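Local coordinates for protein inactive glucansucrase (Lactobacillus reuteri, PDB 5JBD) that belongs to glycoside hydrolase family 70 as an inactive glucansucrase, and holds a calcium ion beside its circularly permuted TIM barrel, at residues A[238-243]-A[752-757]; A[707-712]-A[747-752]. One frame throughout, in Å; residues are numbered along the deposited sequence.

Contact 1 of 2, residues A[238-243]-A[752-757]. With CA (calcium ion), chain C.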
loop_
_atom_site.group_PDB
_atom_site.type_symbol
_atom_site.label_atom_id
_atom_site.label_comp_id
_atom_site.label_asym_id
_atom_site.label_seq_id
_atom_site.Cartn_x
_atom_site.Cartn_y
_atom_site.Cartn_z
ATOM N N LEU A 238 6.554 9.109 6.118
ATOM C CA LEU A 238 5.290 8.553 6.642
ATOM C C LEU A 238 4.164 8.521 5.609
ATOM O O LEU A 238 3.938 9.508 4.889
ATOM C CB LEU A 238 4.847 9.360 7.863
ATOM C CG LEU A 238 5.885 9.507 8.984
ATOM C CD1 LEU A 238 5.360 10.381 10.116
ATOM C CD2 LEU A 238 6.323 8.158 9.533
ATOM N N LEU A 239 3.481 7.378 5.538
ATOM C CA LEU A 239 2.275 7.188 4.724
ATOM C C LEU A 239 1.066 6.885 5.613
ATOM O O LEU A 239 0.191 7.743 5.795
ATOM C CB LEU A 239 2.476 6.046 3.717
ATOM C CG LEU A 239 3.554 6.251 2.651
ATOM C CD1 LEU A 239 3.701 4.986 1.810
ATOM C CD2 LEU A 239 3.231 7.469 1.781
ATOM N N VAL A 240 1.047 5.685 6.191
ATOM C CA VAL A 240 -0.080 5.212 7.019
ATOM C C VAL A 240 0.375 4.005 7.829
ATOM O O VAL A 240 1.288 3.279 7.412
ATOM C CB VAL A 240 -1.315 4.864 6.145
ATOM C CG1 VAL A 240 -1.086 3.597 5.324
ATOM C CG2 VAL A 240 -2.579 4.733 6.995
ATOM N N GLY A 241 -0.253 3.793 8.984
ATOM C CA GLY A 241 0.038 2.637 9.842
ATOM C C GLY A 241 1.208 2.862 10.769
ATOM O O GLY A 241 1.602 3.997 10.994
ATOM N N ASN A 242 1.765 1.771 11.292
ATOM C CA ASN A 242 2.958 1.836 12.110
ATOM C C ASN A 242 4.160 1.849 11.187
ATOM O O ASN A 242 4.480 0.832 10.571
ATOM C CB ASN A 242 3.055 0.642 13.063
ATOM C CG ASN A 242 1.983 0.669 14.141
ATOM O OD1 ASN A 242 0.802 0.463 13.862
ATOM N ND2 ASN A 242 2.394 0.908 15.384
ATOM N N ASP A 243 4.854 2.976 11.134
ATOM C CA ASP A 243 5.968 3.153 10.201
ATOM C C ASP A 243 7.220 2.463 10.737
ATOM O O ASP A 243 7.681 2.770 11.840
ATOM C CB ASP A 243 6.250 4.638 9.976
ATOM C CG ASP A 243 7.158 4.886 8.771
ATOM O OD1 ASP A 243 6.674 4.712 7.650
ATOM O OD2 ASP A 243 8.345 5.231 8.935
ATOM N N GLN A 752 5.400 -0.221 6.411
ATOM C CA GLN A 752 4.511 -0.244 7.580
ATOM C C GLN A 752 3.917 -1.613 7.890
ATOM O O GLN A 752 3.807 -2.464 7.012
ATOM C CB GLN A 752 3.347 0.748 7.421
ATOM C CG GLN A 752 2.163 0.254 6.578
ATOM C CD GLN A 752 2.433 0.242 5.073
ATOM O OE1 GLN A 752 3.103 1.122 4.549
ATOM N NE2 GLN A 752 1.891 -0.749 4.379
ATOM N N MET A 753 3.528 -1.772 9.155
ATOM C CA MET A 753 2.628 -2.838 9.594
ATOM C C MET A 753 1.400 -2.182 10.217
ATOM O O MET A 753 1.469 -1.042 10.696
ATOM C CB MET A 753 3.347 -3.762 10.581
ATOM C CG MET A 753 4.563 -4.462 9.972
ATOM S SD MET A 753 5.292 -5.743 11.023
ATOM C CE MET A 753 4.014 -6.983 10.975
ATOM N N ILE A 754 0.262 -2.871 10.158
ATOM C CA ILE A 754 -0.999 -2.344 10.682
ATOM C C ILE A 754 -1.792 -3.491 11.308
ATOM O O ILE A 754 -1.907 -4.565 10.717
ATOM C CB ILE A 754 -1.873 -1.655 9.596
ATOM C CG1 ILE A 754 -1.038 -0.664 8.772
ATOM C CG2 ILE A 754 -3.042 -0.895 10.236
ATOM C CD1 ILE A 754 -1.761 0.076 7.651
ATOM N N GLY A 755 -2.344 -3.223 12.486
ATOM C CA GLY A 755 -3.257 -4.139 13.170
ATOM C C GLY A 755 -2.637 -4.868 14.348
ATOM O O GLY A 755 -3.112 -5.940 14.706
ATOM N N PHE A 756 -1.578 -4.307 14.945
ATOM C CA PHE A 756 -0.973 -4.887 16.151
ATOM C C PHE A 756 -2.019 -4.944 17.263
ATOM O O PHE A 756 -2.810 -4.012 17.416
ATOM C CB PHE A 756 0.232 -4.070 16.642
ATOM C CG PHE A 756 1.438 -4.120 15.736
ATOM C CD1 PHE A 756 2.048 -5.332 15.419
ATOM C CD2 PHE A 756 2.000 -2.944 15.239
ATOM C CE1 PHE A 756 3.174 -5.372 14.601
ATOM C CE2 PHE A 756 3.126 -2.980 14.420
ATOM C CZ PHE A 756 3.716 -4.195 14.102
ATOM N N SER A 757 -2.034 -6.042 18.020
ATOM C CA SER A 757 -2.989 -6.216 19.131
ATOM C C SER A 757 -2.461 -5.732 20.489
ATOM O O SER A 757 -3.238 -5.578 21.430
ATOM C CB SER A 757 -3.408 -7.686 19.231
ATOM O OG SER A 757 -2.280 -8.462 19.601
HETATM CA CA CA C . 8.514 5.013 6.126
HETATM O O HOH W 1 -1.354 -1.302 14.547
HETATM O O HOH W 2 9.275 2.839 6.831
#

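Contact 2 of 2, residues A[707-712]-A[747-752]. With CA (calcium ion), chain C.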
loop_
_atom_site.group_PDB
_atom_site.type_symbol
_atom_site.label_atom_id
_atom_site.label_comp_id
_atom_site.label_asym_id
_atom_site.label_seq_id
_atom_site.Cartn_x
_atom_site.Cartn_y
_atom_site.Cartn_z
ATOM N N TYR A 707 -1.384 -5.292 2.197
ATOM C CA TYR A 707 -0.486 -4.199 2.604
ATOM C C TYR A 707 -0.665 -3.815 4.075
ATOM O O TYR A 707 0.292 -3.359 4.720
ATOM C CB TYR A 707 -0.650 -2.939 1.743
ATOM C CG TYR A 707 -0.315 -3.092 0.271
ATOM C CD1 TYR A 707 0.999 -3.345 -0.141
ATOM C CD2 TYR A 707 -1.287 -2.932 -0.711
ATOM C CE1 TYR A 707 1.316 -3.468 -1.493
ATOM C CE2 TYR A 707 -0.970 -3.041 -2.067
ATOM C CZ TYR A 707 0.341 -3.312 -2.450
ATOM O OH TYR A 707 0.678 -3.406 -3.799
ATOM N N SER A 708 -1.882 -3.979 4.593
ATOM C CA SER A 708 -2.148 -3.824 6.028
ATOM C C SER A 708 -2.072 -5.217 6.635
ATOM O O SER A 708 -3.064 -5.966 6.595
ATOM C CB SER A 708 -3.528 -3.210 6.261
ATOM O OG SER A 708 -3.535 -1.862 5.840
ATOM N N MET A 709 -0.892 -5.574 7.151
ATOM C CA MET A 709 -0.621 -6.949 7.585
ATOM C C MET A 709 -0.179 -7.007 9.042
ATOM O O MET A 709 0.457 -6.085 9.546
ATOM C CB MET A 709 0.386 -7.659 6.650
ATOM C CG MET A 709 1.879 -7.488 6.956
ATOM S SD MET A 709 2.371 -5.763 7.014
ATOM C CE MET A 709 2.795 -5.526 5.278
ATOM N N THR A 710 -0.555 -8.108 9.695
ATOM C CA THR A 710 -0.222 -8.392 11.081
ATOM C C THR A 710 0.898 -9.417 11.225
ATOM O O THR A 710 1.427 -9.572 12.324
ATOM C CB THR A 710 -1.467 -8.937 11.827
ATOM O OG1 THR A 710 -1.954 -10.120 11.166
ATOM C CG2 THR A 710 -2.577 -7.895 11.841
ATOM N N ASP A 711 1.224 -10.141 10.145
ATOM C CA ASP A 711 2.238 -11.204 10.183
ATOM C C ASP A 711 2.931 -11.313 8.816
ATOM O O ASP A 711 2.314 -11.722 7.839
ATOM C CB ASP A 711 1.589 -12.552 10.587
ATOM C CG ASP A 711 2.609 -13.632 10.941
ATOM O OD1 ASP A 711 3.720 -13.671 10.351
ATOM O OD2 ASP A 711 2.308 -14.470 11.837
ATOM N N ARG A 712 4.215 -10.954 8.783
ATOM C CA ARG A 712 5.016 -10.902 7.548
ATOM C C ARG A 712 5.445 -12.274 7.024
ATOM O O ARG A 712 5.869 -12.388 5.871
ATOM C CB ARG A 712 6.285 -10.089 7.775
ATOM C CG ARG A 712 6.087 -8.589 7.910
ATOM C CD ARG A 712 7.452 -7.950 8.101
ATOM N NE ARG A 712 7.462 -6.500 7.953
ATOM C CZ ARG A 712 8.572 -5.753 7.927
ATOM N NH1 ARG A 712 9.778 -6.306 8.051
ATOM N NH2 ARG A 712 8.468 -4.441 7.777
ATOM N N ASP A 747 5.248 -8.784 -3.922
ATOM C CA ASP A 747 5.122 -7.434 -3.413
ATOM C C ASP A 747 5.644 -7.438 -1.984
ATOM O O ASP A 747 4.985 -7.970 -1.092
ATOM C CB ASP A 747 3.635 -7.033 -3.443
ATOM C CG ASP A 747 3.413 -5.547 -3.577
ATOM O OD1 ASP A 747 4.185 -4.778 -2.977
ATOM O OD2 ASP A 747 2.442 -5.155 -4.293
ATOM N N ILE A 748 6.821 -6.860 -1.772
ATOM C CA ILE A 748 7.463 -6.832 -0.443
ATOM C C ILE A 748 7.207 -5.457 0.157
ATOM O O ILE A 748 7.352 -4.447 -0.533
ATOM C CB ILE A 748 8.969 -7.225 -0.471
ATOM C CG1 ILE A 748 9.517 -7.361 0.964
ATOM C CG2 ILE A 748 9.823 -6.250 -1.296
ATOM C CD1 ILE A 748 10.916 -7.918 1.034
ATOM N N VAL A 749 6.826 -5.437 1.439
ATOM C CA VAL A 749 6.228 -4.255 2.067
ATOM C C VAL A 749 6.978 -3.895 3.345
ATOM O O VAL A 749 6.581 -4.306 4.440
ATOM C CB VAL A 749 4.740 -4.496 2.389
ATOM C CG1 VAL A 749 4.078 -3.230 2.946
ATOM C CG2 VAL A 749 4.011 -4.976 1.140
ATOM N N MET A 750 8.061 -3.121 3.195
ATOM C CA MET A 750 8.910 -2.714 4.329
ATOM C C MET A 750 8.461 -1.439 5.037
ATOM O O MET A 750 8.988 -1.130 6.104
ATOM C CB MET A 750 10.378 -2.567 3.896
ATOM C CG MET A 750 11.063 -3.892 3.581
ATOM S SD MET A 750 12.761 -3.758 2.952
ATOM C CE MET A 750 12.437 -3.473 1.198
ATOM N N ASN A 751 7.494 -0.701 4.490
ATOM C CA ASN A 751 7.220 0.622 5.036
ATOM C C ASN A 751 6.466 0.582 6.355
ATOM O O ASN A 751 6.822 1.328 7.267
ATOM C CB ASN A 751 6.456 1.513 4.081
ATOM C CG ASN A 751 6.206 2.896 4.669
ATOM O OD1 ASN A 751 7.142 3.685 4.894
ATOM N ND2 ASN A 751 4.942 3.189 4.949
ATOM N N GLN A 752 5.400 -0.221 6.411
ATOM C CA GLN A 752 4.511 -0.244 7.580
ATOM C C GLN A 752 3.917 -1.613 7.890
ATOM O O GLN A 752 3.807 -2.464 7.012
ATOM C CB GLN A 752 3.347 0.748 7.421
ATOM C CG GLN A 752 2.163 0.254 6.578
ATOM C CD GLN A 752 2.433 0.242 5.073
ATOM O OE1 GLN A 752 3.103 1.122 4.549
ATOM N NE2 GLN A 752 1.891 -0.749 4.379
HETATM CA CA CA C . 8.514 5.013 6.126
HETATM O O HOH W 3 5.817 -4.187 7.057
HETATM O O HOH W 2 9.275 2.839 6.831
#

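Contact 1 of 2, residues A[238-243]-A[752-757]
V240 lays its carbonyl O against the bend of the Q752 side chain, 3.3 Å from Q752 CG. That atom sits in the crowded position between backbone N and carbonyl carbon (chi1 81°). The V240 side chain adds a loose apolar contact, V240 CG1 to I754 CD1 at 4.3 Å. G241, with no side chain, lets I754 lie across its backbone, I754 CG1 being 3.6 Å from G241 CA. N242 starts a short antiparallel pairing and forms a hydrogen-bonded pair with M753: N242 N donates to M753 O at 2.9 Å, and M753 N returns a bond of 3.1 Å to N242 O. The N242 carboxamide lies at the edge of the F756 ring, N242 CG 3.8 Å from F756 CD2, with amide and ring planes 83° apart. Its OD1 accepts from water 1, which in turn accepts from G755 N; its ND2 is spent on Q841 and Y789. D243, in a non-hydrogen-bonded pair with Q752, has its CB on the face shared with Q752, and its carboxylate grips calcium with both oxygens, OD1 at 2.4 Å and OD2 at a longer 2.8 Å. The buried carboxamide of N242 is thus satisfied by water 1, Q841 and Y789, and its peptide N and O by M753, while the pairing probably helps to hold in place the strand that presents a bidentate calcium ligand.

Contact 2 of 2, residues A[707-712]-A[747-752]
Y707, V749 and R712 bury the most surface here, and each meets the other segment in its own way. The phenol of Y707 reaches D747: Y707 OH donates to D747 OD2 over a short 2.5 Å, meeting it on the syn side but well out of the carboxylate plane. Ring and carboxylate stand 81° apart, with D747 OD1 in the ring plane at its edge. The carboxylate is further held by W690, which donates to OD2, and by a salt bridge from OD1 to R281. V749 divides its two methyls between two partners. CG1, anti to the backbone N (chi1 -176°), packs on M709 CE at 3.5 Å, the kinked M709 chain and the valine running past one another in opposite senses, while CG2 meets the ring edge, 3.7 Å from Y707 CD1. The main chain of Y707 is also held: Q752 NE2 donates to Y707 O at 3.1 Å, from 43° above the carbonyl plane, and N751 ND2 bonds Q752 OE1 in turn. R712 extends from CG to NE and works through water 3, which lies in the guanidinium plane and accepts from R712 NH2 at 2.8 Å. The same water donates to V749 O at 2.7 Å and Q752 O at 2.6 Å, tying together the turn that carries N751, whose OD1 binds calcium at 2.3 Å. Strand 743-748 lies between strands 279-282 and 688-691 in the parallel sheet, so the chain here leaves a TIM-barrel strand for a loop that bears the calcium ligand N751, with the loop 707-712 packed against it.

How the contacts relate
Contacts 1 and 2 are two sides of one calcium-bearing region, their centres about 9 Å apart. Q752 belongs to both: after strand 743-748 and the short loop that holds N751, it opens strand 752-753 at the edge of the antiparallel sheet, so the chain passes from barrel to sheet here. D243 and N751, one from each contact, come together at the metal with D243 OD1 3.0 Å from N751 OD1, and E237, N287 and the shared water 2 also bind the ion. Residues 707-712 lie alongside 752-757 as well, I754 N probably bonding M709 O at 3.3 Å. A glycerol, probably from the crystallisation liquor, accepts from Q752 NE2 and may mark a pocket beside the shared residue.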